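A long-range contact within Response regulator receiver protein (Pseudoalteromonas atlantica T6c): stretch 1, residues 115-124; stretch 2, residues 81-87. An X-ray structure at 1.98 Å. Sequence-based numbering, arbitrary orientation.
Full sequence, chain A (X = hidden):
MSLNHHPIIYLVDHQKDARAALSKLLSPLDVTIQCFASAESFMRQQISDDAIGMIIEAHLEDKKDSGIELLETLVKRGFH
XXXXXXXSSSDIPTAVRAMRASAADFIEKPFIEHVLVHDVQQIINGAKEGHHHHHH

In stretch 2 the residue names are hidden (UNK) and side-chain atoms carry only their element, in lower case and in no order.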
ATOM      1  N   VAL A 115      -5.583  -3.438 -19.708  1.00 35.61           N
ATOM      2  CA  VAL A 115      -4.499  -2.557 -20.119  1.00 34.33           C
ATOM      3  C   VAL A 115      -3.196  -3.342 -20.019  1.00 32.27           C
ATOM      4  O   VAL A 115      -2.413  -3.400 -20.962  1.00 31.83           O
ATOM      5  CB  VAL A 115      -4.408  -1.313 -19.211  1.00 34.87           C
ATOM      6  CG1 VAL A 115      -3.171  -0.490 -19.566  1.00 33.83           C
ATOM      7  CG2 VAL A 115      -5.660  -0.467 -19.376  1.00 35.41           C
ATOM      8  N   LEU A 116      -2.971  -3.960 -18.867  1.00 31.24           N
ATOM      9  CA  LEU A 116      -1.760  -4.734 -18.674  1.00 30.88           C
ATOM     10  C   LEU A 116      -1.712  -5.895 -19.660  1.00 29.72           C
ATOM     11  O   LEU A 116      -0.704  -6.100 -20.327  1.00 28.27           O
ATOM     12  CB  LEU A 116      -1.683  -5.269 -17.247  1.00 31.54           C
ATOM     13  CG  LEU A 116      -0.511  -6.222 -17.005  1.00 33.84           C
ATOM     14  CD1 LEU A 116       0.808  -5.471 -17.139  1.00 30.99           C
ATOM     15  CD2 LEU A 116      -0.641  -6.848 -15.629  1.00 34.73           C
ATOM     16  N   VAL A 117      -2.801  -6.650 -19.755  1.00 29.09           N
ATOM     17  CA  VAL A 117      -2.836  -7.794 -20.660  1.00 31.04           C
ATOM     18  C   VAL A 117      -2.491  -7.350 -22.079  1.00 31.02           C
ATOM     19  O   VAL A 117      -1.672  -7.971 -22.754  1.00 31.70           O
ATOM     20  CB  VAL A 117      -4.225  -8.489 -20.621  1.00 31.61           C
ATOM     21  CG1 VAL A 117      -4.283  -9.622 -21.642  1.00 31.89           C
ATOM     22  CG2 VAL A 117      -4.473  -9.042 -19.229  1.00 30.63           C
ATOM     23  N   HIS A 118      -3.092  -6.249 -22.511  1.00 32.80           N
ATOM     24  CA  HIS A 118      -2.841  -5.724 -23.840  1.00 34.65           C
ATOM     25  C   HIS A 118      -1.371  -5.358 -24.049  1.00 33.50           C
ATOM     26  O   HIS A 118      -0.774  -5.720 -25.062  1.00 33.75           O
ATOM     27  CB  HIS A 118      -3.724  -4.498 -24.093  1.00 38.51           C
ATOM     28  CG  HIS A 118      -3.524  -3.883 -25.442  1.00 42.46           C
ATOM     29  ND1 HIS A 118      -2.494  -3.009 -25.715  1.00 45.07           N
ATOM     30  CD2 HIS A 118      -4.188  -4.060 -26.608  1.00 43.70           C
ATOM     31  CE1 HIS A 118      -2.530  -2.676 -26.994  1.00 45.23           C
ATOM     32  NE2 HIS A 118      -3.548  -3.301 -27.558  1.00 44.01           N
ATOM     33  N   ASP A 119      -0.789  -4.638 -23.093  1.00 33.74           N
ATOM     34  CA  ASP A 119       0.615  -4.236 -23.191  1.00 31.15           C
ATOM     35  C   ASP A 119       1.545  -5.430 -23.327  1.00 30.24           C
ATOM     36  O   ASP A 119       2.509  -5.396 -24.095  1.00 30.71           O
ATOM     37  CB  ASP A 119       1.037  -3.426 -21.964  1.00 31.88           C
ATOM     38  CG  ASP A 119       0.481  -2.019 -21.974  1.00 33.37           C
ATOM     39  OD1 ASP A 119      -0.043  -1.595 -23.024  1.00 30.70           O
ATOM     40  OD2 ASP A 119       0.582  -1.336 -20.933  1.00 33.25           O
ATOM     41  N   VAL A 120       1.264  -6.484 -22.571  1.00 28.33           N
ATOM     42  CA  VAL A 120       2.088  -7.681 -22.618  1.00 29.19           C
ATOM     43  C   VAL A 120       1.918  -8.436 -23.941  1.00 31.11           C
ATOM     44  O   VAL A 120       2.897  -8.888 -24.533  1.00 31.92           O
ATOM     45  CB  VAL A 120       1.758  -8.611 -21.439  1.00 29.09           C
ATOM     46  CG1 VAL A 120       2.506  -9.929 -21.584  1.00 28.09           C
ATOM     47  CG2 VAL A 120       2.141  -7.923 -20.125  1.00 27.16           C
ATOM     48  N   GLN A 121       0.679  -8.570 -24.402  1.00 32.84           N
ATOM     49  CA  GLN A 121       0.417  -9.262 -25.663  1.00 36.40           C
ATOM     50  C   GLN A 121       1.161  -8.549 -26.790  1.00 37.50           C
ATOM     51  O   GLN A 121       1.715  -9.186 -27.694  1.00 38.02           O
ATOM     52  CB  GLN A 121      -1.083  -9.270 -25.965  1.00 37.21           C
ATOM     53  CG  GLN A 121      -1.479 -10.185 -27.114  1.00 39.09           C
ATOM     54  CD  GLN A 121      -1.258 -11.652 -26.788  1.00 40.69           C
ATOM     55  OE1 GLN A 121      -0.327 -12.284 -27.295  1.00 42.44           O
ATOM     56  NE2 GLN A 121      -2.114 -12.200 -25.933  1.00 39.68           N
ATOM     57  N   GLN A 122       1.174  -7.223 -26.731  1.00 38.56           N
ATOM     58  CA  GLN A 122       1.858  -6.424 -27.741  1.00 39.91           C
ATOM     59  C   GLN A 122       3.345  -6.781 -27.779  1.00 38.76           C
ATOM     60  O   GLN A 122       3.934  -6.932 -28.850  1.00 37.57           O
ATOM     61  CB  GLN A 122       1.676  -4.935 -27.438  1.00 43.15           C
ATOM     62  CG  GLN A 122       2.296  -4.016 -28.477  1.00 49.95           C
ATOM     63  CD  GLN A 122       1.962  -2.551 -28.247  1.00 53.82           C
ATOM     64  OE1 GLN A 122       0.795  -2.151 -28.292  1.00 56.35           O
ATOM     65  NE2 GLN A 122       2.988  -1.743 -28.000  1.00 55.38           N
ATOM     66  N   ILE A 123       3.952  -6.917 -26.603  1.00 37.33           N
ATOM     67  CA  ILE A 123       5.363  -7.275 -26.513  1.00 35.03           C
ATOM     68  C   ILE A 123       5.564  -8.685 -27.078  1.00 36.23           C
ATOM     69  O   ILE A 123       6.543  -8.959 -27.768  1.00 35.04           O
ATOM     70  CB  ILE A 123       5.848  -7.239 -25.046  1.00 34.21           C
ATOM     71  CG1 ILE A 123       5.846  -5.795 -24.537  1.00 32.05           C
ATOM     72  CG2 ILE A 123       7.236  -7.858 -24.932  1.00 30.53           C
ATOM     73  CD1 ILE A 123       6.132  -5.662 -23.055  1.00 28.34           C
ATOM     74  N   ILE A 124       4.628  -9.575 -26.770  1.00 37.43           N
ATOM     75  CA  ILE A 124       4.682 -10.947 -27.253  1.00 39.43           C
ATOM     76  C   ILE A 124       4.659 -10.967 -28.784  1.00 40.77           C
ATOM     77  O   ILE A 124       5.499 -11.614 -29.415  1.00 40.93           O
ATOM     78  CB  ILE A 124       3.482 -11.771 -26.714  1.00 39.25           C
ATOM     79  CG1 ILE A 124       3.645 -11.995 -25.208  1.00 38.52           C
ATOM     80  CG2 ILE A 124       3.380 -13.110 -27.447  1.00 39.57           C
ATOM     81  CD1 ILE A 124       2.442 -12.628 -24.549  1.00 39.01           C
ATOM     82  N   UNK A  81      15.002  -4.187 -23.810  1.00 36.95           N
ATOM     83  CA  UNK A  81      13.806  -5.015 -23.773  1.00 32.71           C
ATOM     84  C   UNK A  81      12.614  -4.121 -23.488  1.00 29.14           C
ATOM     85  O   UNK A  81      12.680  -3.264 -22.609  1.00 29.50           O
ATOM     86  c   UNK A  81      14.863  -8.001 -23.909  1.00 38.40           C
ATOM     87  c   UNK A  81      13.917  -6.060 -22.664  1.00 35.13           C
ATOM     88  c   UNK A  81      15.069  -7.067 -22.730  1.00 36.61           C
ATOM     89  c   UNK A  81      15.143  -7.849 -21.426  1.00 38.28           C
ATOM     90  N   UNK A  82      11.512  -4.297 -24.235  1.00 25.98           N
ATOM     91  CA  UNK A  82      10.319  -3.476 -24.013  1.00 23.26           C
ATOM     92  C   UNK A  82       9.978  -3.594 -22.538  1.00 21.31           C
ATOM     93  O   UNK A  82       9.807  -4.703 -22.027  1.00 18.65           O
ATOM     94  c   UNK A  82      10.083  -4.722 -26.008  1.00 27.51           C
ATOM     95  c   UNK A  82       9.269  -4.144 -24.893  1.00 23.29           C
ATOM     96  c   UNK A  82      11.270  -5.302 -25.283  1.00 26.95           C
ATOM     97  N   UNK A  83       9.886  -2.461 -21.853  1.00 19.71           N
ATOM     98  CA  UNK A  83       9.600  -2.479 -20.430  1.00 18.35           C
ATOM     99  C   UNK A  83       8.348  -1.714 -20.029  1.00 19.33           C
ATOM    100  O   UNK A  83       8.143  -0.569 -20.434  1.00 19.84           O
ATOM    101  c   UNK A  83      10.792  -1.917 -19.640  1.00 19.75           C
ATOM    102  o   UNK A  83      11.958  -2.709 -19.907  1.00 20.99           O
ATOM    103  c   UNK A  83      10.493  -1.916 -18.148  1.00 20.49           C
ATOM    104  N   UNK A  84       7.515  -2.373 -19.231  1.00 17.80           N
ATOM    105  CA  UNK A  84       6.286  -1.786 -18.715  1.00 16.63           C
ATOM    106  C   UNK A  84       6.602  -1.379 -17.272  1.00 15.56           C
ATOM    107  O   UNK A  84       6.944  -2.225 -16.447  1.00 17.90           O
ATOM    108  c   UNK A  84       4.836  -3.362 -20.070  1.00 19.41           C
ATOM    109  c   UNK A  84       3.893  -2.197 -18.081  1.00 17.35           C
ATOM    110  c   UNK A  84       3.805  -4.488 -20.071  1.00 22.66           C
ATOM    111  c   UNK A  84       5.134  -2.825 -18.671  1.00 17.53           C
ATOM    112  N   UNK A  85       6.523  -0.092 -16.968  1.00 15.14           N
ATOM    113  CA  UNK A  85       6.785   0.366 -15.609  1.00 11.83           C
ATOM    114  C   UNK A  85       5.443   0.558 -14.882  1.00 15.25           C
ATOM    115  O   UNK A  85       4.505   1.120 -15.443  1.00 14.53           O
ATOM    116  c   UNK A  85       7.719   2.227 -14.218  1.00 12.36           C
ATOM    117  c   UNK A  85       8.986   1.418 -16.216  1.00 12.91           C
ATOM    118  c   UNK A  85       7.591   1.679 -15.626  1.00 14.70           C
ATOM    119  N   UNK A  86       5.352   0.059 -13.648  1.00 13.89           N
ATOM    120  CA  UNK A  86       4.128   0.158 -12.862  1.00 14.51           C
ATOM    121  C   UNK A  86       4.422   0.799 -11.511  1.00 16.98           C
ATOM    122  O   UNK A  86       5.520   0.666 -10.975  1.00 14.01           O
ATOM    123  c   UNK A  86       3.247  -2.002 -13.934  1.00 22.31           C
ATOM    124 se   UNK A  86       2.412  -3.725 -13.609  1.00 34.81          SE
ATOM    125  c   UNK A  86       0.593  -3.096 -13.416  1.00 29.71           C
ATOM    126  c   UNK A  86       3.530  -1.232 -12.641  1.00 16.85           C
ATOM    127  N   UNK A  87       3.435   1.495 -10.965  1.00 15.33           N
ATOM    128  CA  UNK A  87       3.609   2.147  -9.672  1.00 16.54           C
ATOM    129  C   UNK A  87       2.250   2.348  -9.022  1.00 19.00           C
ATOM    130  O   UNK A  87       1.269   2.657  -9.693  1.00 19.61           O
ATOM    131  c   UNK A  87       4.318   3.501  -9.853  1.00 14.21           C
TER

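Position 81 carries four side-chain carbons: one on CA, a second bonded to it, and a fork there into two ends. A branch at the second carbon is leucine's pattern, so this is Leu 81. Its CA-to-CB bond runs sideways to the helix and the side chain does not come into contact with it, so it adds nothing to the contact.

Position 82 has three carbons that close a ring onto the backbone N, and that closure alone identifies proline. The CA-to-CB bond points toward the helix, and CB lies 3.8 Å from CG1 of Ile 123. Pro 82 is exposed overall, yet it covers one end of the contact, where its CA and that of Ile 123 are 6.7 Å apart.

At position 83 one carbon carries an oxygen and a second carbon: a small side chain, branched at the first atom, with a hydroxyl. This is Thr 83. Its CA-to-CB bond points away from the helix, and the hydroxyl turns back on its own chain, OG1 donating a hydrogen bond to O of Leu 81 at 2.9 Å.

Position 84 again has four carbons, but here the fork is at the first, with one arm a single carbon and the other two carbons long. The longer arm reaches in among four helix residues; its last carbon is 3.5 Å from CB of Asp 119 and 3.8 Å from CG2 of Val 120. Branching at the first carbon with unequal arms means isoleucine, Ile 84. With chi1 m and chi2 t, the arm extends so that CD1 also comes within 4.0 Å of CD1 of Ile 123 and 4.3 Å of CD1 of Leu 116.

Position 85 shows one carbon bearing two more, three in all and with equal arms, which is Val 85. It is buried, but out of the helix's reach.

Position 86 is an unbranched run of two carbons, a selenium and a last carbon. Selenium marks selenomethionine, Met 86, and its SE lies 4.3 Å from CD1 of Leu 116.

Position 87 has a single side-chain carbon, hence Ala 87, which lies well out of reach of the helix.

The first rule to read here is alternation: the CA-to-CB bonds of 82, 84 and 86 point toward the helix, and these three supply every contact from this side, while the residues between them do not touch it. The second is spacing on the helix, where Leu 116, Asp 119, Val 120 and Ile 123 follow an i, i+3, i+4, i+7 pattern and so share one face. Strand and helix run nearly antiparallel, at 161° with axes 9.8 Å apart, so Ile 123 meets the beginning of the stretch and Leu 116 its later part. No hydrogen bond crosses; the packing is apolar apart from Asp 119, which offers its CB to Ile 84. The two sides together bury 304 Å², and Ile 84 takes the largest share.

Stretch 2 81-87: LPTIVMA
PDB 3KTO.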